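Local coordinates for possible sortase-like protein (Corynebacterium diphtheriae, PDB 5UUS), which is probably a membrane-bound cysteine transpeptidase of the sortase family, with hydrolase activity inferred, at residues A[43-48]-A[116-121]; A[74-79]-A[84-89]. All coordinates share one frame; numbering follows the deposited sequence.

Contact 1: residues A[43-48]-A[116-121]; sequences RMYIPQ and TSWSVY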
ATOM      1  N   ARG A  43       4.699  -9.889   0.123  1.00 40.86           N
ATOM      2  CA  ARG A  43       3.819 -10.310  -0.940  1.00 47.51           C
ATOM      3  C   ARG A  43       2.523  -9.522  -0.842  1.00 49.09           C
ATOM      4  O   ARG A  43       2.004  -9.326   0.255  1.00 46.47           O
ATOM      5  CB  ARG A  43       3.551 -11.799  -0.849  1.00 47.54           C
ATOM      6  CG  ARG A  43       2.693 -12.321  -1.957  1.00 58.02           C
ATOM      7  CD  ARG A  43       2.574 -13.827  -1.857  1.00 66.11           C
ATOM      8  NE  ARG A  43       3.859 -14.500  -1.994  1.00 69.48           N
ATOM      9  CZ  ARG A  43       4.219 -15.562  -1.280  1.00 83.64           C
ATOM     10  NH1 ARG A  43       3.396 -16.051  -0.358  1.00 85.51           N
ATOM     11  NH2 ARG A  43       5.407 -16.124  -1.475  1.00 89.06           N
ATOM     12  N   MET A  44       1.996  -9.072  -1.980  1.00 41.04           N
ATOM     13  CA  MET A  44       0.724  -8.339  -1.942  1.00 41.41           C
ATOM     14  C   MET A  44      -0.366  -9.017  -2.759  1.00 42.04           C
ATOM     15  O   MET A  44      -0.098  -9.613  -3.800  1.00 44.71           O
ATOM     16  CB  MET A  44       0.894  -6.880  -2.414  1.00 40.88           C
ATOM     17  CG  MET A  44       1.370  -6.692  -3.857  1.00 40.82           C
ATOM     18  SD  MET A  44       1.394  -4.918  -4.313  1.00 49.84           S
ATOM     19  CE  MET A  44      -0.347  -4.552  -4.467  1.00 49.46           C
ATOM     20  N   TYR A  45      -1.590  -8.918  -2.247  1.00 43.77           N
ATOM     21  CA  TYR A  45      -2.775  -9.460  -2.882  1.00 43.30           C
ATOM     22  C   TYR A  45      -3.841  -8.358  -3.020  1.00 42.14           C
ATOM     23  O   TYR A  45      -4.035  -7.546  -2.111  1.00 39.87           O
ATOM     24  CB  TYR A  45      -3.380 -10.608  -2.071  1.00 44.37           C
ATOM     25  CG  TYR A  45      -2.442 -11.670  -1.569  1.00 46.67           C
ATOM     26  CD1 TYR A  45      -1.576 -11.420  -0.509  1.00 48.56           C
ATOM     27  CD2 TYR A  45      -2.487 -12.950  -2.091  1.00 47.09           C
ATOM     28  CE1 TYR A  45      -0.736 -12.425  -0.019  1.00 47.96           C
ATOM     29  CE2 TYR A  45      -1.649 -13.957  -1.613  1.00 49.75           C
ATOM     30  CZ  TYR A  45      -0.781 -13.682  -0.576  1.00 52.32           C
ATOM     31  OH  TYR A  45       0.041 -14.675  -0.093  1.00 56.08           O
ATOM     32  N   ILE A  46      -4.561  -8.377  -4.134  1.00 46.72           N
ATOM     33  CA  ILE A  46      -5.717  -7.503  -4.311  1.00 45.91           C
ATOM     34  C   ILE A  46      -6.901  -8.382  -4.694  1.00 48.13           C
ATOM     35  O   ILE A  46      -7.064  -8.703  -5.873  1.00 50.48           O
ATOM     36  CB  ILE A  46      -5.463  -6.438  -5.388  1.00 40.55           C
ATOM     37  CG1 ILE A  46      -4.188  -5.650  -5.048  1.00 43.49           C
ATOM     38  CG2 ILE A  46      -6.690  -5.531  -5.531  1.00 45.39           C
ATOM     39  CD1 ILE A  46      -3.919  -4.441  -5.955  1.00 44.31           C
ATOM     40  N   PRO A  47      -7.714  -8.796  -3.698  1.00 45.32           N
ATOM     41  CA  PRO A  47      -8.779  -9.794  -3.885  1.00 49.86           C
ATOM     42  C   PRO A  47      -9.792  -9.356  -4.950  1.00 52.75           C
ATOM     43  O   PRO A  47     -10.327 -10.187  -5.674  1.00 59.23           O
ATOM     44  CB  PRO A  47      -9.421  -9.888  -2.496  1.00 49.79           C
ATOM     45  CG  PRO A  47      -8.315  -9.464  -1.552  1.00 53.38           C
ATOM     46  CD  PRO A  47      -7.580  -8.384  -2.288  1.00 49.50           C
ATOM     47  N   GLN A  48     -10.006  -8.054  -5.083  1.00 50.75           N
ATOM     48  CA  GLN A  48     -10.914  -7.548  -6.099  1.00 51.51           C
ATOM     49  C   GLN A  48     -10.370  -7.856  -7.490  1.00 57.89           C
ATOM     50  O   GLN A  48     -11.124  -7.908  -8.446  1.00 58.73           O
ATOM     51  CB  GLN A  48     -11.151  -6.042  -5.934  1.00 50.92           C
ATOM     52  CG  GLN A  48     -12.395  -5.541  -6.669  1.00 64.57           C
ATOM     53  CD  GLN A  48     -13.648  -6.286  -6.242  1.00 67.69           C
ATOM     54  OE1 GLN A  48     -13.969  -6.338  -5.056  1.00 71.93           O
ATOM     55  NE2 GLN A  48     -14.341  -6.897  -7.202  1.00 71.10           N
ATOM     56  N   THR A 116       6.576 -12.081   9.001  1.00 41.33           N
ATOM     57  CA  THR A 116       6.069 -12.119  10.358  1.00 38.31           C
ATOM     58  C   THR A 116       4.645 -11.595  10.525  1.00 40.87           C
ATOM     59  O   THR A 116       4.115 -11.647  11.631  1.00 41.18           O
ATOM     60  CB  THR A 116       6.971 -11.292  11.309  1.00 43.57           C
ATOM     61  OG1 THR A 116       7.031  -9.948  10.831  1.00 38.48           O
ATOM     62  CG2 THR A 116       8.385 -11.842  11.364  1.00 38.32           C
ATOM     63  N   SER A 117       4.001 -11.093   9.464  1.00 37.64           N
ATOM     64  CA  SER A 117       2.765 -10.359   9.703  1.00 35.74           C
ATOM     65  C   SER A 117       1.812 -10.321   8.505  1.00 37.71           C
ATOM     66  O   SER A 117       2.203 -10.602   7.373  1.00 38.50           O
ATOM     67  CB  SER A 117       3.087  -8.919  10.107  1.00 43.27           C
ATOM     68  OG  SER A 117       3.576  -8.194   8.979  1.00 40.57           O
ATOM     69  N   TRP A 118       0.560  -9.961   8.788  1.00 37.09           N
ATOM     70  CA  TRP A 118      -0.440  -9.664   7.760  1.00 39.33           C
ATOM     71  C   TRP A 118      -0.910  -8.233   7.994  1.00 44.72           C
ATOM     72  O   TRP A 118      -1.132  -7.851   9.146  1.00 42.20           O
ATOM     73  CB  TRP A 118      -1.639 -10.630   7.831  1.00 41.87           C
ATOM     74  CG  TRP A 118      -1.364 -12.020   7.369  1.00 45.54           C
ATOM     75  CD1 TRP A 118      -1.067 -13.123   8.161  1.00 37.63           C
ATOM     76  CD2 TRP A 118      -1.372 -12.492   6.012  1.00 42.39           C
ATOM     77  NE1 TRP A 118      -0.887 -14.229   7.365  1.00 42.82           N
ATOM     78  CE2 TRP A 118      -1.063 -13.876   6.045  1.00 45.78           C
ATOM     79  CE3 TRP A 118      -1.605 -11.880   4.769  1.00 46.91           C
ATOM     80  CZ2 TRP A 118      -0.991 -14.659   4.886  1.00 46.66           C
ATOM     81  CZ3 TRP A 118      -1.543 -12.657   3.612  1.00 46.00           C
ATOM     82  CH2 TRP A 118      -1.240 -14.034   3.681  1.00 49.41           C
ATOM     83  N   SER A 119      -1.037  -7.450   6.911  1.00 39.20           N
ATOM     84  CA  SER A 119      -1.588  -6.099   6.958  1.00 36.96           C
ATOM     85  C   SER A 119      -2.726  -6.012   5.944  1.00 40.11           C
ATOM     86  O   SER A 119      -2.642  -6.593   4.861  1.00 38.01           O
ATOM     87  CB  SER A 119      -0.526  -5.036   6.627  1.00 41.01           C
ATOM     88  OG  SER A 119       0.596  -5.142   7.465  1.00 44.49           O
ATOM     89  N   VAL A 120      -3.787  -5.302   6.306  1.00 37.15           N
ATOM     90  CA  VAL A 120      -4.839  -5.005   5.355  1.00 36.31           C
ATOM     91  C   VAL A 120      -4.917  -3.509   5.229  1.00 41.00           C
ATOM     92  O   VAL A 120      -5.128  -2.816   6.231  1.00 41.28           O
ATOM     93  CB  VAL A 120      -6.202  -5.551   5.801  1.00 35.20           C
ATOM     94  CG1 VAL A 120      -7.305  -5.118   4.816  1.00 37.53           C
ATOM     95  CG2 VAL A 120      -6.127  -7.072   5.938  1.00 38.10           C
ATOM     96  N   TYR A 121      -4.729  -3.024   4.008  1.00 42.99           N
ATOM     97  CA  TYR A 121      -4.996  -1.632   3.668  1.00 43.31           C
ATOM     98  C   TYR A 121      -6.269  -1.520   2.831  1.00 43.12           C
ATOM     99  O   TYR A 121      -6.626  -2.445   2.111  1.00 40.51           O
ATOM    100  CB  TYR A 121      -3.836  -1.028   2.897  1.00 41.45           C
ATOM    101  CG  TYR A 121      -2.531  -0.941   3.642  1.00 39.53           C
ATOM    102  CD1 TYR A 121      -1.642  -2.015   3.653  1.00 37.90           C
ATOM    103  CD2 TYR A 121      -2.158   0.236   4.296  1.00 39.81           C
ATOM    104  CE1 TYR A 121      -0.414  -1.927   4.326  1.00 40.11           C
ATOM    105  CE2 TYR A 121      -0.932   0.332   4.964  1.00 37.31           C
ATOM    106  CZ  TYR A 121      -0.070  -0.758   4.973  1.00 38.34           C
ATOM    107  OH  TYR A 121       1.150  -0.676   5.612  1.00 36.53           O
TER

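Contact 2: residues A[74-79]-A[84-89]; sequences NDTQLP and NFAVAG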
ATOM      1  N   ASN A  74      12.962   2.736  -0.861  1.00 46.84           N
ATOM      2  CA  ASN A  74      13.847   2.481   0.279  1.00 49.40           C
ATOM      3  C   ASN A  74      13.668   3.336   1.531  1.00 52.19           C
ATOM      4  O   ASN A  74      13.774   2.850   2.662  1.00 52.82           O
ATOM      5  CB  ASN A  74      15.290   2.639  -0.182  1.00 56.23           C
ATOM      6  CG  ASN A  74      15.658   1.646  -1.229  1.00 70.85           C
ATOM      7  OD1 ASN A  74      15.639   1.951  -2.420  1.00 81.96           O
ATOM      8  ND2 ASN A  74      15.977   0.431  -0.802  1.00 76.13           N
ATOM      9  N   ASP A  75      13.443   4.623   1.358  1.00 54.35           N
ATOM     10  CA  ASP A  75      13.384   5.455   2.559  1.00 62.78           C
ATOM     11  C   ASP A  75      11.966   5.596   3.133  1.00 48.42           C
ATOM     12  O   ASP A  75      11.738   6.429   3.985  1.00 57.87           O
ATOM     13  CB  ASP A  75      13.990   6.829   2.263  1.00 75.03           C
ATOM     14  CG  ASP A  75      15.467   6.740   1.884  1.00 91.11           C
ATOM     15  OD1 ASP A  75      16.193   5.933   2.519  1.00100.10           O
ATOM     16  OD2 ASP A  75      15.899   7.458   0.949  1.00 90.77           O
ATOM     17  N   THR A  76      11.021   4.775   2.683  1.00 40.01           N
ATOM     18  CA  THR A  76       9.660   4.878   3.201  1.00 36.58           C
ATOM     19  C   THR A  76       9.375   3.782   4.233  1.00 41.21           C
ATOM     20  O   THR A  76      10.201   2.902   4.437  1.00 38.98           O
ATOM     21  CB  THR A  76       8.628   4.806   2.065  1.00 38.50           C
ATOM     22  OG1 THR A  76       8.547   3.465   1.558  1.00 40.87           O
ATOM     23  CG2 THR A  76       9.039   5.770   0.935  1.00 38.30           C
ATOM     24  N   GLN A  77       8.202   3.827   4.860  1.00 36.97           N
ATOM     25  CA  GLN A  77       7.900   2.903   5.938  1.00 43.07           C
ATOM     26  C   GLN A  77       7.610   1.538   5.367  1.00 42.71           C
ATOM     27  O   GLN A  77       7.494   1.376   4.157  1.00 36.75           O
ATOM     28  CB  GLN A  77       6.723   3.411   6.784  1.00 39.31           C
ATOM     29  CG  GLN A  77       7.115   4.547   7.749  1.00 35.31           C
ATOM     30  CD  GLN A  77       7.488   5.873   7.044  1.00 40.09           C
ATOM     31  OE1 GLN A  77       6.703   6.455   6.286  1.00 38.55           O
ATOM     32  NE2 GLN A  77       8.693   6.359   7.318  1.00 40.95           N
ATOM     33  N   LEU A  78       7.522   0.555   6.250  1.00 39.30           N
ATOM     34  CA  LEU A  78       7.349  -0.836   5.880  1.00 39.96           C
ATOM     35  C   LEU A  78       5.920  -1.245   6.264  1.00 39.88           C
ATOM     36  O   LEU A  78       5.212  -0.468   6.892  1.00 41.78           O
ATOM     37  CB  LEU A  78       8.428  -1.695   6.576  1.00 37.58           C
ATOM     38  CG  LEU A  78       9.850  -1.469   6.041  1.00 42.76           C
ATOM     39  CD1 LEU A  78      10.932  -2.124   6.978  1.00 40.25           C
ATOM     40  CD2 LEU A  78       9.957  -2.026   4.632  1.00 49.54           C
ATOM     41  N   PRO A  79       5.477  -2.446   5.873  1.00 36.53           N
ATOM     42  CA  PRO A  79       4.056  -2.763   6.058  1.00 43.27           C
ATOM     43  C   PRO A  79       3.587  -2.725   7.505  1.00 45.42           C
ATOM     44  O   PRO A  79       4.281  -3.261   8.364  1.00 39.53           O
ATOM     45  CB  PRO A  79       3.952  -4.190   5.493  1.00 43.33           C
ATOM     46  CG  PRO A  79       5.012  -4.244   4.457  1.00 41.19           C
ATOM     47  CD  PRO A  79       6.154  -3.451   5.039  1.00 38.54           C
ATOM     48  N   ASN A  84       3.980   5.998   5.732  1.00 36.14           N
ATOM     49  CA  ASN A  84       3.624   5.677   4.352  1.00 34.09           C
ATOM     50  C   ASN A  84       4.499   4.553   3.793  1.00 37.39           C
ATOM     51  O   ASN A  84       5.712   4.711   3.627  1.00 35.78           O
ATOM     52  CB  ASN A  84       3.734   6.954   3.507  1.00 34.36           C
ATOM     53  CG  ASN A  84       3.102   6.827   2.129  1.00 39.38           C
ATOM     54  OD1 ASN A  84       2.685   5.741   1.686  1.00 37.46           O
ATOM     55  ND2 ASN A  84       3.046   7.952   1.423  1.00 37.24           N
ATOM     56  N   PHE A  85       3.885   3.397   3.562  1.00 34.59           N
ATOM     57  CA  PHE A  85       4.572   2.265   2.948  1.00 35.75           C
ATOM     58  C   PHE A  85       4.351   2.384   1.418  1.00 34.32           C
ATOM     59  O   PHE A  85       3.255   2.125   0.943  1.00 34.67           O
ATOM     60  CB  PHE A  85       4.028   0.952   3.523  1.00 34.02           C
ATOM     61  CG  PHE A  85       4.318  -0.259   2.679  1.00 39.07           C
ATOM     62  CD1 PHE A  85       5.628  -0.644   2.416  1.00 40.28           C
ATOM     63  CD2 PHE A  85       3.274  -1.030   2.157  1.00 33.46           C
ATOM     64  CE1 PHE A  85       5.904  -1.760   1.608  1.00 42.38           C
ATOM     65  CE2 PHE A  85       3.546  -2.155   1.358  1.00 35.53           C
ATOM     66  CZ  PHE A  85       4.868  -2.508   1.079  1.00 37.57           C
ATOM     67  N   ALA A  86       5.380   2.803   0.674  1.00 35.31           N
ATOM     68  CA  ALA A  86       5.244   3.129  -0.753  1.00 38.75           C
ATOM     69  C   ALA A  86       5.950   2.131  -1.673  1.00 39.84           C
ATOM     70  O   ALA A  86       7.080   1.709  -1.404  1.00 35.72           O
ATOM     71  CB  ALA A  86       5.778   4.545  -1.029  1.00 37.90           C
ATOM     72  N   VAL A  87       5.272   1.760  -2.758  1.00 35.87           N
ATOM     73  CA  VAL A  87       5.843   0.872  -3.756  1.00 33.26           C
ATOM     74  C   VAL A  87       5.559   1.403  -5.163  1.00 36.29           C
ATOM     75  O   VAL A  87       4.544   2.081  -5.400  1.00 41.06           O
ATOM     76  CB  VAL A  87       5.297  -0.580  -3.643  1.00 45.24           C
ATOM     77  CG1 VAL A  87       5.645  -1.198  -2.280  1.00 45.71           C
ATOM     78  CG2 VAL A  87       3.799  -0.611  -3.885  1.00 42.68           C
ATOM     79  N   ALA A  88       6.468   1.087  -6.075  1.00 34.62           N
ATOM     80  CA  ALA A  88       6.345   1.401  -7.492  1.00 38.32           C
ATOM     81  C   ALA A  88       6.132   0.092  -8.233  1.00 42.85           C
ATOM     82  O   ALA A  88       6.587  -0.949  -7.783  1.00 39.35           O
ATOM     83  CB  ALA A  88       7.611   2.112  -8.013  1.00 40.91           C
ATOM     84  N   GLY A  89       5.491   0.142  -9.392  1.00 38.66           N
ATOM     85  CA  GLY A  89       5.355  -1.048 -10.204  1.00 41.31           C
ATOM     86  C   GLY A  89       5.030  -0.666 -11.637  1.00 47.05           C
ATOM     87  O   GLY A  89       4.488   0.417 -11.904  1.00 48.03           O
TER

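Contact 1: residues A[43-48]-A[116-121]
The rings of Tyr-45 and Trp-118 carry the whole of this contact. Tyr-45 brings its CE1 corner to the edge of the indole's six-membered ring, close to the indole plane, with CE1 3.7 Å from Trp-118 CZ3. Taken from the tyrosine, the same approach is slanted. The two planes are inclined at 37° with their centroids 5.9 Å apart, an oblique aromatic pair. Trp-118 CH2 lies 4.0 Å from Tyr-45 OH, which extends the touch along the rim of the indole. With CG anti to its carbonyl carbon (chi1 -72°), Trp-118 carries the benzo end of the indole back toward 43-48, nearer than its CB direction alone would suggest. Tyr-45 already points that way from its backbone. The phenol OH is not spent on the tryptophan: it hydrogen-bonds OE1 of Glu-113, and it also sits in plane at the edge of the Arg-43 guanidinium. Only 74 Å² is buried, and no hydrogen bond crosses, as expected for strands that are not direct partners; even the nearest CA atoms, those of Tyr-45 and Val-120, are 9.6 Å apart. Strand 109-114 runs between them, antiparallel to both 40-45 and 117-123. Tyr-45 pairs through its backbone with Val-111, Trp-118 pairs with Phe-215 of strand 204-216, and the indole rests on Val-111 and Glu-113, so the two rings meet across strand 109-114 within the sortase sheet.

Contact 2: residues A[74-79]-A[84-89]
Gln-77 reaches the start of strand 83-88 with its side chain as well as its backbone. Its CB lies 3.6 Å from Asn-84 O, the carbonyl that also accepts the Gln-77 backbone N-H. CG and CD continue past Asn-84 N, and a bend at chi2 (68°) turns the amide back so that OE1 receives the Asn-84 N-H. That bond is short, 2.8 Å from Asn-84 N to Gln-77 OE1, nearly straight at 172°, and arrives in the amide plane on a lone pair. The return bond, Gln-77 N to Asn-84 O at 2.9 Å, is more bent, its donor standing above the carbonyl plane. One residue back, Thr-76 OG1 takes a weak bond from Ala-86 N, while its stronger partner is Tyr-73 O. Phe-85 turns to the other part of the loop: Pro-79 CG sits over one face of its ring, 3.9 Å from the centroid, in a CH-pi contact, and Gln-77 O meets the ring edge in plane, 3.3 Å from Phe-85 CD1. The same oxygen receives a CA-H...O contact from Phe-85 and a hydrogen bond from His-72 NE2. The Asn-84 amide has other partners: OD1 bonds Thr-191 OG1 and ND2 bonds Ser-172 O. Pro-79 also touches Val-112 of strand 109-114, bringing the loop's end into the sheet's apolar packing. Chemically, the glutamine amide stands in for a backbone carbonyl: with its own N-H it engages both the N-H and C=O of Asn-84, pairing the irregular 74-79 loop with the beginning of strand 83-88.

From the N terminus the chain passes through strand 40-45, the first half of contact 1, then strands 54-59 and 71-72. The loop 74-79 follows and returns at once to strand 83-88, so contact 2 closes a short turn with four residues between its segments. Strand 109-114 comes next, and 116-121 then completes contact 1, whose long loop holds contact 2 nested within it. The centres are 14 Å apart, yet the two sites touch: Tyr-121 OH packs on Pro-79 CA at 3.6 Å and near Phe-85 CB. Contact 1 links strands 40-45 and 117-123 by side chains across 109-114, contact 2 holds the loop after 71-72 to strand 83-88, and both reach the same sheet.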